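Long-range contacts in 3',5'-cyclic-nucleotide phosphodiesterase 1 (Saccharomyces cerevisiae, PDB 4OJV), which belongs to the class-II phosphodiesterase family of the metallo-hydrolase/oxidoreductase clan and carries two zinc-binding sites that share a ligand: residues F118-P129 with K151-T161; K189-Q197 with W204-H212. One frame throughout, in Å; residues are numbered along the deposited sequence.

How the interactions relate
The two contacts follow each other along the chain, their centres about 13 Å apart, and adjoin through neighbouring strands of one sheet. Interaction 1 pairs strands 121-125 and 153-157; strand 186-190, whose end opens interaction 2, lies beside the latter. Probable hydrogen bonds join Lys189 N to Ile155 O and Leu191 N to Gly157 O, both at 2.8 Å, and Leu191 CD2 packs on Trp156 CE3 at 3.6 Å. Both sheets lead to the metal centre: in the first, the loop after strand 121-125 supplies the zinc ligand His128; in the second, strand 204-215 carries His213, a ligand of the same zinc, just beyond interaction 2.

Interaction 1 (F118-P129 with K151-T161); sequences FQGITDYYITHP and KKKTIWGLPHT. With ZN (zinc ion), chain D.
Asp123, Tyr124 and Tyr125 pair with Thr154, Ile155 and Trp156 in a parallel, largely buried strand contact inside the mixed sheet that holds strands 35-38, 121-125, 153-157 and 186-190 side by side. Four backbone bonds form the ladder, among them Tyr124 N to Thr154 O (2.9 Å) and Trp156 N to Tyr124 O (2.8 Å). On one face of the sheet, the Trp156 indole is held at its edge and over both faces. Its NE1 meets Asp123 OD1 at 2.8 Å along a practically straight N-H line (179°), within the ring plane but from above the carboxylate plane. The five-membered ring stacks, offset, on Tyr125, with centroids 4.6 Å apart and planes 8° from parallel, while Thr154 CG2 rests on the indole's opposite face. The other carboxylate oxygen, OD2, accepts from Thr122 OG1 and also bonds to Thr200.

These strands, with helix 135-140 between them, form a beta-alpha-beta unit of the metallo-beta-lactamase-like fold; Tyr124, Ile126 and Ile155 pack against Leu137 of that helix. At the unit's start Lys153 turns back at its last torsion (chi4 -79°), which carries NZ over the face of Phe118, 4.0 Å from the ring centroid, as a cation-pi contact. A weak bond to Ile121 O and a water linked to Gln119 O add to the ammonium's surroundings.

Beyond the strands, the chain enters the histidine- and aspartate-rich metal-binding loop. His160 NE2 donates to Thr127 O at 3.2 Å, and Thr161 CG2 packs against Ile126 CG2, tying helix 159-169 to this loop. Thr127 OG1 receives the N-H of His128 ND1 (3.0 Å), a second-shell bond that probably helps to set the imidazole's rotation; NE2 binds zinc at 2.2 Å, alongside His130, His213 and Asp244.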
loop_
_atom_site.group_PDB
_atom_site.type_symbol
_atom_site.label_atom_id
_atom_site.label_comp_id
_atom_site.label_asym_id
_atom_site.label_seq_id
_atom_site.Cartn_x
_atom_site.Cartn_y
_atom_site.Cartn_z
ATOM N N PHE A 118 -11.065 -6.723 11.771
ATOM C CA PHE A 118 -9.635 -6.545 11.835
ATOM C C PHE A 118 -9.051 -6.667 13.250
ATOM O O PHE A 118 -7.911 -7.127 13.428
ATOM C CB PHE A 118 -9.238 -5.237 11.166
ATOM C CG PHE A 118 -7.782 -5.105 10.984
ATOM C CD1 PHE A 118 -7.088 -5.952 10.120
ATOM C CD2 PHE A 118 -7.076 -4.165 11.718
ATOM C CE1 PHE A 118 -5.712 -5.844 9.966
ATOM C CE2 PHE A 118 -5.697 -4.038 11.555
ATOM C CZ PHE A 118 -5.018 -4.882 10.687
ATOM N N GLN A 119 -9.845 -6.311 14.261
ATOM C CA GLN A 119 -9.381 -6.490 15.637
ATOM C C GLN A 119 -9.076 -7.959 15.961
ATOM O O GLN A 119 -8.262 -8.244 16.827
ATOM C CB GLN A 119 -10.351 -5.856 16.647
ATOM C CG GLN A 119 -11.573 -6.667 17.045
ATOM C CD GLN A 119 -12.226 -6.149 18.322
ATOM O OE1 GLN A 119 -11.628 -5.376 19.080
ATOM N NE2 GLN A 119 -13.457 -6.579 18.566
ATOM N N GLY A 120 -9.710 -8.877 15.235
ATOM C CA GLY A 120 -9.485 -10.300 15.415
ATOM C C GLY A 120 -8.164 -10.819 14.882
ATOM O O GLY A 120 -7.760 -11.925 15.241
ATOM N N ILE A 121 -7.479 -10.055 14.035
ATOM C CA ILE A 121 -6.150 -10.497 13.608
ATOM C C ILE A 121 -5.160 -10.412 14.802
ATOM O O ILE A 121 -4.723 -9.315 15.171
ATOM C CB ILE A 121 -5.680 -9.720 12.374
ATOM C CG1 ILE A 121 -6.521 -10.077 11.154
ATOM C CG2 ILE A 121 -4.238 -10.067 12.047
ATOM C CD1 ILE A 121 -7.866 -9.426 11.049
ATOM N N THR A 122 -4.889 -11.558 15.432
ATOM C CA THR A 122 -4.107 -11.643 16.678
ATOM C C THR A 122 -2.598 -11.677 16.419
ATOM O O THR A 122 -1.792 -11.142 17.197
ATOM C CB THR A 122 -4.478 -12.905 17.509
ATOM O OG1 THR A 122 -4.241 -14.116 16.755
ATOM C CG2 THR A 122 -5.925 -12.861 17.993
ATOM N N ASP A 123 -2.226 -12.315 15.318
ATOM C CA ASP A 123 -0.857 -12.734 15.089
ATOM C C ASP A 123 -0.560 -12.635 13.602
ATOM O O ASP A 123 -1.343 -13.103 12.774
ATOM C CB ASP A 123 -0.643 -14.203 15.514
ATOM C CG ASP A 123 -0.808 -14.448 17.018
ATOM O OD1 ASP A 123 0.081 -14.089 17.807
ATOM O OD2 ASP A 123 -1.807 -15.086 17.381
ATOM N N TYR A 124 0.584 -12.044 13.275
ATOM C CA TYR A 124 1.133 -12.060 11.923
ATOM C C TYR A 124 2.375 -12.933 11.912
ATOM O O TYR A 124 3.199 -12.840 12.834
ATOM C CB TYR A 124 1.571 -10.664 11.495
ATOM C CG TYR A 124 0.499 -9.625 11.294
ATOM C CD1 TYR A 124 -0.077 -8.965 12.376
ATOM C CD2 TYR A 124 0.102 -9.259 10.012
ATOM C CE1 TYR A 124 -1.040 -7.985 12.183
ATOM C CE2 TYR A 124 -0.855 -8.273 9.810
ATOM C CZ TYR A 124 -1.417 -7.646 10.901
ATOM O OH TYR A 124 -2.347 -6.646 10.728
ATOM N N TYR A 125 2.523 -13.742 10.863
ATOM C CA TYR A 125 3.749 -14.495 10.619
ATOM C C TYR A 125 4.355 -13.919 9.356
ATOM O O TYR A 125 3.840 -14.127 8.258
ATOM C CB TYR A 125 3.437 -15.996 10.500
ATOM C CG TYR A 125 2.960 -16.554 11.819
ATOM C CD1 TYR A 125 1.611 -16.524 12.159
ATOM C CD2 TYR A 125 3.865 -17.051 12.757
ATOM C CE1 TYR A 125 1.171 -17.007 13.385
ATOM C CE2 TYR A 125 3.438 -17.523 13.983
ATOM C CZ TYR A 125 2.096 -17.491 14.290
ATOM O OH TYR A 125 1.654 -17.966 15.507
ATOM N N ILE A 126 5.431 -13.160 9.519
ATOM C CA ILE A 126 6.018 -12.406 8.416
ATOM C C ILE A 126 7.169 -13.203 7.823
ATOM O O ILE A 126 7.997 -13.752 8.560
ATOM C CB ILE A 126 6.487 -11.004 8.892
ATOM C CG1 ILE A 126 5.320 -10.228 9.532
ATOM C CG2 ILE A 126 7.117 -10.215 7.744
ATOM C CD1 ILE A 126 4.125 -9.974 8.628
ATOM N N THR A 127 7.203 -13.282 6.494
ATOM C CA THR A 127 8.213 -14.102 5.822
ATOM C C THR A 127 9.536 -13.366 5.621
ATOM O O THR A 127 10.611 -13.947 5.719
ATOM C CB THR A 127 7.699 -14.631 4.466
ATOM O OG1 THR A 127 7.484 -13.529 3.565
ATOM C CG2 THR A 127 6.428 -15.473 4.648
ATOM N N HIS A 128 9.439 -12.086 5.294
ATOM C CA HIS A 128 10.604 -11.222 5.131
ATOM C C HIS A 128 10.135 -9.794 5.153
ATOM O O HIS A 128 8.948 -9.540 4.941
ATOM C CB HIS A 128 11.428 -11.571 3.883
ATOM C CG HIS A 128 10.750 -11.272 2.554
ATOM N ND1 HIS A 128 9.596 -11.864 2.145
ATOM C CD2 HIS A 128 11.156 -10.437 1.514
ATOM C CE1 HIS A 128 9.294 -11.427 0.893
ATOM N NE2 HIS A 128 10.252 -10.559 0.504
ATOM N N PRO A 129 11.035 -8.839 5.435
ATOM C CA PRO A 129 10.603 -7.471 5.707
ATOM C C PRO A 129 10.592 -6.542 4.493
ATOM O O PRO A 129 10.480 -5.332 4.653
ATOM C CB PRO A 129 11.617 -7.006 6.748
ATOM C CG PRO A 129 12.879 -7.679 6.305
ATOM C CD PRO A 129 12.446 -9.043 5.824
ATOM N N LYS A 151 -7.672 -5.686 22.160
ATOM C CA LYS A 151 -7.068 -6.882 21.592
ATOM C C LYS A 151 -5.666 -6.520 21.086
ATOM O O LYS A 151 -5.504 -5.574 20.312
ATOM C CB LYS A 151 -7.924 -7.427 20.446
ATOM C CG LYS A 151 -9.291 -7.959 20.861
ATOM C CD LYS A 151 -9.944 -8.685 19.696
ATOM C CE LYS A 151 -11.339 -9.183 20.033
ATOM N NZ LYS A 151 -12.034 -9.671 18.807
ATOM N N LYS A 152 -4.664 -7.270 21.538
ATOM C CA LYS A 152 -3.261 -6.981 21.230
ATOM C C LYS A 152 -2.777 -7.808 20.048
ATOM O O LYS A 152 -3.257 -8.925 19.832
ATOM C CB LYS A 152 -2.378 -7.260 22.444
ATOM C CG LYS A 152 -2.755 -6.466 23.687
ATOM C CD LYS A 152 -1.696 -6.589 24.768
ATOM C CE LYS A 152 -2.040 -5.716 25.964
ATOM N NZ LYS A 152 -0.936 -5.677 26.962
ATOM N N LYS A 153 -1.828 -7.256 19.293
ATOM C CA LYS A 153 -1.258 -7.944 18.131
ATOM C C LYS A 153 0.218 -8.284 18.309
ATOM O O LYS A 153 0.990 -7.508 18.880
ATOM C CB LYS A 153 -1.422 -7.110 16.862
ATOM C CG LYS A 153 -2.856 -6.786 16.453
ATOM C CD LYS A 153 -2.874 -6.289 15.012
ATOM C CE LYS A 153 -4.051 -5.384 14.687
ATOM N NZ LYS A 153 -5.305 -6.137 14.459
ATOM N N THR A 154 0.597 -9.444 17.797
ATOM C CA THR A 154 1.971 -9.914 17.828
ATOM C C THR A 154 2.444 -10.183 16.408
ATOM O O THR A 154 1.731 -10.805 15.604
ATOM C CB THR A 154 2.118 -11.187 18.690
ATOM O OG1 THR A 154 1.639 -10.920 20.011
ATOM C CG2 THR A 154 3.571 -11.624 18.774
ATOM N N ILE A 155 3.645 -9.703 16.102
ATOM C CA ILE A 155 4.300 -9.914 14.816
ATOM C C ILE A 155 5.420 -10.921 15.068
ATOM O O ILE A 155 6.334 -10.646 15.864
ATOM C CB ILE A 155 4.909 -8.604 14.266
ATOM C CG1 ILE A 155 3.846 -7.510 14.094
ATOM C CG2 ILE A 155 5.627 -8.876 12.956
ATOM C CD1 ILE A 155 4.429 -6.112 13.985
ATOM N N TRP A 156 5.319 -12.083 14.425
ATOM C CA TRP A 156 6.290 -13.162 14.550
ATOM C C TRP A 156 7.140 -13.260 13.322
ATOM O O TRP A 156 6.676 -13.021 12.198
ATOM C CB TRP A 156 5.581 -14.491 14.701
ATOM C CG TRP A 156 4.632 -14.603 15.855
ATOM C CD1 TRP A 156 3.286 -14.273 15.886
ATOM C CD2 TRP A 156 4.932 -15.136 17.182
ATOM N NE1 TRP A 156 2.744 -14.556 17.116
ATOM C CE2 TRP A 156 3.681 -15.080 17.937
ATOM C CE3 TRP A 156 6.073 -15.643 17.796
ATOM C CZ2 TRP A 156 3.599 -15.507 19.257
ATOM C CZ3 TRP A 156 5.979 -16.076 19.124
ATOM C CH2 TRP A 156 4.771 -16.003 19.836
ATOM N N GLY A 157 8.386 -13.686 13.495
ATOM C CA GLY A 157 9.264 -13.932 12.363
ATOM C C GLY A 157 10.574 -14.526 12.819
ATOM O O GLY A 157 10.872 -14.551 14.013
ATOM N N LEU A 158 11.353 -15.005 11.867
ATOM C CA LEU A 158 12.739 -15.350 12.130
ATOM C C LEU A 158 13.527 -14.061 12.391
ATOM O O LEU A 158 13.063 -12.971 12.056
ATOM C CB LEU A 158 13.315 -16.127 10.942
ATOM C CG LEU A 158 12.727 -17.522 10.671
ATOM C CD1 LEU A 158 13.391 -18.135 9.448
ATOM C CD2 LEU A 158 12.838 -18.445 11.878
ATOM N N PRO A 159 14.730 -14.170 12.995
ATOM C CA PRO A 159 15.505 -12.955 13.283
ATOM C C PRO A 159 15.781 -12.044 12.081
ATOM O O PRO A 159 15.768 -10.823 12.237
ATOM C CB PRO A 159 16.808 -13.508 13.863
ATOM C CG PRO A 159 16.397 -14.792 14.502
ATOM C CD PRO A 159 15.350 -15.373 13.586
ATOM N N HIS A 160 15.992 -12.598 10.891
ATOM C CA HIS A 160 16.282 -11.749 9.715
ATOM C C HIS A 160 15.141 -10.800 9.406
ATOM O O HIS A 160 15.332 -9.762 8.771
ATOM C CB HIS A 160 16.644 -12.587 8.484
ATOM C CG HIS A 160 15.461 -13.267 7.832
ATOM N ND1 HIS A 160 15.135 -14.550 8.080
ATOM C CD2 HIS A 160 14.526 -12.792 6.915
ATOM C CE1 HIS A 160 14.045 -14.878 7.358
ATOM N NE2 HIS A 160 13.671 -13.799 6.655
ATOM N N THR A 161 13.944 -11.162 9.851
ATOM C CA THR A 161 12.767 -10.318 9.706
ATOM C C THR A 161 12.604 -9.401 10.913
ATOM O O THR A 161 12.496 -8.189 10.760
ATOM C CB THR A 161 11.518 -11.186 9.524
ATOM O OG1 THR A 161 11.626 -11.906 8.289
ATOM C CG2 THR A 161 10.257 -10.344 9.508
HETATM ZN ZN ZN D . 10.677 -9.809 -1.495
HETATM O O HOH W 1 -6.031 -6.901 17.169
HETATM O O HOH W 2 -9.146 -4.058 20.036
HETATM O O HOH W 3 -1.223 -11.028 20.036
HETATM O O HOH W 4 10.633 -14.440 9.079
HETATM O O HOH W 5 9.097 -8.770 -1.755
#

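Interaction 2 (K189-Q197 with W204-H212); sequences KCLNPKEVQ and WDVIPFKVH
Gln197 and Val206 form an antiparallel hydrogen-bonded pair, Gln197 N reaching Val206 O at 2.9 Å and Val206 N returning to Gln197 O at 2.8 Å. Before this short pairing, Asn192 to Glu195 make a type II beta turn. From the turn Lys194 N donates to Pro208 O, 2.7 Å away, with a nearly straight N-H line (171°).

The same turn sets the Lys194 backbone over Phe209: CA stands 4.3 Å from the ring centroid, a CH-pi contact over the face, and CG touches the rim at CE2. The lysine's ammonium continues to a salt bridge with Glu259 and to a water that also accepts from Lys210 N. On Pro208, Leu191 CB rests against CG at 4.0 Å. Val196 divides its two methyls: CG1, anti to the backbone N (chi1 177°), lies 3.6 Å from Asp205 CG, whereas CG2 runs alongside Ile207 and meets CD1. The Asp205 carboxylate is itself bound by Lys198, Arg231 and Arg233.

Here the chain crosses from strand 186-190, outermost in one sheet of this chain, to strand 197-198, outermost in the other, linking the two mixed sheets of a metallo-beta-lactamase-like sandwich.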
loop_
_atom_site.group_PDB
_atom_site.type_symbol
_atom_site.label_atom_id
_atom_site.label_comp_id
_atom_site.label_asym_id
_atom_site.label_seq_id
_atom_site.Cartn_x
_atom_site.Cartn_y
_atom_site.Cartn_z
ATOM N N LYS A 189 8.073 -10.632 18.102
ATOM C CA LYS A 189 8.593 -11.845 18.725
ATOM C C LYS A 189 9.300 -12.729 17.711
ATOM O O LYS A 189 8.823 -12.939 16.590
ATOM C CB LYS A 189 7.471 -12.611 19.422
ATOM C CG LYS A 189 6.942 -11.915 20.663
ATOM C CD LYS A 189 5.976 -12.797 21.431
ATOM C CE LYS A 189 5.297 -12.016 22.544
ATOM N NZ LYS A 189 4.452 -12.903 23.387
ATOM N N CYS A 190 10.458 -13.246 18.102
ATOM C CA CYS A 190 11.231 -14.127 17.237
ATOM C C CYS A 190 10.807 -15.580 17.362
ATOM O O CYS A 190 10.345 -16.031 18.417
ATOM C CB CYS A 190 12.729 -14.003 17.522
ATOM S SG CYS A 190 13.551 -12.615 16.705
ATOM N N LEU A 191 10.973 -16.298 16.255
ATOM C CA LEU A 191 10.811 -17.736 16.188
ATOM C C LEU A 191 12.173 -18.357 15.917
ATOM O O LEU A 191 13.038 -17.736 15.297
ATOM C CB LEU A 191 9.865 -18.107 15.047
ATOM C CG LEU A 191 8.414 -17.652 15.166
ATOM C CD1 LEU A 191 7.730 -17.770 13.807
ATOM C CD2 LEU A 191 7.668 -18.452 16.225
ATOM N N ASN A 192 12.343 -19.594 16.373
ATOM C CA ASN A 192 13.519 -20.390 16.047
ATOM C C ASN A 192 13.270 -21.198 14.784
ATOM O O ASN A 192 12.215 -21.821 14.650
ATOM C CB ASN A 192 13.864 -21.344 17.193
ATOM C CG ASN A 192 14.258 -20.619 18.462
ATOM O OD1 ASN A 192 14.982 -19.623 18.427
ATOM N ND2 ASN A 192 13.787 -21.120 19.595
ATOM N N PRO A 193 14.248 -21.217 13.862
ATOM C CA PRO A 193 14.065 -21.975 12.631
ATOM C C PRO A 193 13.987 -23.486 12.883
ATOM O O PRO A 193 14.677 -24.014 13.776
ATOM C CB PRO A 193 15.314 -21.624 11.811
ATOM C CG PRO A 193 16.342 -21.270 12.829
ATOM C CD PRO A 193 15.583 -20.594 13.935
ATOM N N LYS A 194 13.153 -24.163 12.095
ATOM C CA LYS A 194 13.014 -25.629 12.104
ATOM C C LYS A 194 12.343 -26.194 13.358
ATOM O O LYS A 194 12.223 -27.411 13.493
ATOM C CB LYS A 194 14.369 -26.324 11.886
ATOM C CG LYS A 194 15.184 -25.784 10.724
ATOM C CD LYS A 194 16.472 -26.577 10.539
ATOM C CE LYS A 194 17.549 -25.736 9.877
ATOM N NZ LYS A 194 17.168 -25.290 8.508
ATOM N N GLU A 195 11.912 -25.323 14.266
ATOM C CA GLU A 195 11.353 -25.740 15.550
ATOM C C GLU A 195 9.835 -25.674 15.522
ATOM O O GLU A 195 9.252 -24.699 15.030
ATOM C CB GLU A 195 11.902 -24.845 16.663
ATOM C CG GLU A 195 11.634 -25.324 18.082
ATOM C CD GLU A 195 12.161 -24.349 19.118
ATOM O OE1 GLU A 195 11.475 -23.344 19.401
ATOM O OE2 GLU A 195 13.264 -24.586 19.650
ATOM N N VAL A 196 9.205 -26.727 16.038
ATOM C CA VAL A 196 7.757 -26.790 16.143
ATOM C C VAL A 196 7.340 -25.867 17.271
ATOM O O VAL A 196 7.658 -26.100 18.444
ATOM C CB VAL A 196 7.246 -28.230 16.402
ATOM C CG1 VAL A 196 5.734 -28.247 16.573
ATOM C CG2 VAL A 196 7.658 -29.161 15.273
ATOM N N GLN A 197 6.651 -24.798 16.896
ATOM C CA GLN A 197 6.189 -23.812 17.844
ATOM C C GLN A 197 4.654 -23.796 17.841
ATOM O O GLN A 197 4.027 -24.361 16.940
ATOM C CB GLN A 197 6.888 -22.471 17.547
ATOM C CG GLN A 197 8.366 -22.527 17.973
ATOM C CD GLN A 197 9.351 -21.743 17.099
ATOM O OE1 GLN A 197 9.510 -21.999 15.890
ATOM N NE2 GLN A 197 10.056 -20.808 17.727
ATOM N N TRP A 204 -2.928 -25.390 16.583
ATOM C CA TRP A 204 -2.035 -25.606 15.453
ATOM C C TRP A 204 -0.599 -25.464 15.841
ATOM O O TRP A 204 -0.255 -24.675 16.724
ATOM C CB TRP A 204 -2.268 -24.568 14.374
ATOM C CG TRP A 204 -3.600 -24.541 13.709
ATOM C CD1 TRP A 204 -4.701 -25.371 13.901
ATOM C CD2 TRP A 204 -4.004 -23.593 12.686
ATOM N NE1 TRP A 204 -5.739 -25.009 13.076
ATOM C CE2 TRP A 204 -5.376 -23.932 12.316
ATOM C CE3 TRP A 204 -3.377 -22.522 12.056
ATOM C CZ2 TRP A 204 -6.074 -23.214 11.352
ATOM C CZ3 TRP A 204 -4.088 -21.814 11.086
ATOM C CH2 TRP A 204 -5.400 -22.152 10.742
ATOM N N ASP A 205 0.257 -26.221 15.168
ATOM C CA ASP A 205 1.695 -25.997 15.209
ATOM C C ASP A 205 2.087 -25.069 14.071
ATOM O O ASP A 205 1.480 -25.108 12.996
ATOM C CB ASP A 205 2.467 -27.311 15.033
ATOM C CG ASP A 205 2.197 -28.319 16.131
ATOM O OD1 ASP A 205 1.898 -27.926 17.276
ATOM O OD2 ASP A 205 2.323 -29.522 15.832
ATOM N N VAL A 206 3.104 -24.249 14.313
ATOM C CA VAL A 206 3.745 -23.443 13.275
ATOM C C VAL A 206 5.229 -23.795 13.240
ATOM O O VAL A 206 5.893 -23.820 14.284
ATOM C CB VAL A 206 3.492 -21.920 13.452
ATOM C CG1 VAL A 206 3.985 -21.403 14.798
ATOM C CG2 VAL A 206 4.094 -21.127 12.298
ATOM N N ILE A 207 5.735 -24.081 12.040
ATOM C CA ILE A 207 7.118 -24.515 11.871
ATOM C C ILE A 207 7.750 -23.666 10.762
ATOM O O ILE A 207 7.394 -23.823 9.593
ATOM C CB ILE A 207 7.237 -26.025 11.518
ATOM C CG1 ILE A 207 6.149 -26.864 12.218
ATOM C CG2 ILE A 207 8.639 -26.518 11.850
ATOM C CD1 ILE A 207 6.054 -28.299 11.729
ATOM N N PRO A 208 8.670 -22.756 11.129
ATOM C CA PRO A 208 9.277 -21.861 10.139
ATOM C C PRO A 208 10.632 -22.361 9.630
ATOM O O PRO A 208 11.423 -22.915 10.404
ATOM C CB PRO A 208 9.467 -20.572 10.936
ATOM C CG PRO A 208 9.752 -21.047 12.326
ATOM C CD PRO A 208 8.984 -22.334 12.508
ATOM N N PHE A 209 10.882 -22.152 8.338
ATOM C CA PHE A 209 12.128 -22.554 7.696
ATOM C C PHE A 209 12.667 -21.396 6.884
ATOM O O PHE A 209 11.920 -20.744 6.149
ATOM C CB PHE A 209 11.877 -23.746 6.779
ATOM C CG PHE A 209 11.560 -25.009 7.525
ATOM C CD1 PHE A 209 10.264 -25.260 7.964
ATOM C CD2 PHE A 209 12.557 -25.943 7.795
ATOM C CE1 PHE A 209 9.968 -26.416 8.672
ATOM C CE2 PHE A 209 12.263 -27.105 8.504
ATOM C CZ PHE A 209 10.967 -27.335 8.940
ATOM N N LYS A 210 13.967 -21.159 6.992
ATOM C CA LYS A 210 14.605 -20.101 6.237
ATOM C C LYS A 210 14.881 -20.554 4.800
ATOM O O LYS A 210 15.259 -21.705 4.560
ATOM C CB LYS A 210 15.893 -19.694 6.940
ATOM C CG LYS A 210 16.503 -18.399 6.446
ATOM C CD LYS A 210 17.726 -18.032 7.278
ATOM C CE LYS A 210 18.925 -18.894 6.914
ATOM N NZ LYS A 210 20.133 -18.564 7.724
ATOM N N VAL A 211 14.691 -19.644 3.848
ATOM C CA VAL A 211 14.979 -19.895 2.434
ATOM C C VAL A 211 15.726 -18.689 1.844
ATOM O O VAL A 211 15.829 -17.636 2.490
ATOM C CB VAL A 211 13.703 -20.228 1.605
ATOM C CG1 VAL A 211 13.004 -21.477 2.132
ATOM C CG2 VAL A 211 12.740 -19.045 1.547
ATOM N N HIS A 212 16.250 -18.847 0.629
ATOM C CA HIS A 212 16.935 -17.755 -0.069
ATOM C C HIS A 212 16.006 -16.923 -0.917
ATOM O O HIS A 212 15.104 -17.452 -1.573
ATOM C CB HIS A 212 18.042 -18.280 -0.971
ATOM C CG HIS A 212 19.145 -19.001 -0.245
ATOM N ND1 HIS A 212 20.007 -18.392 0.594
ATOM C CD2 HIS A 212 19.498 -20.335 -0.272
ATOM C CE1 HIS A 212 20.878 -19.306 1.068
ATOM N NE2 HIS A 212 20.565 -20.491 0.538
HETATM O O HOH W 6 15.587 -23.021 8.417
#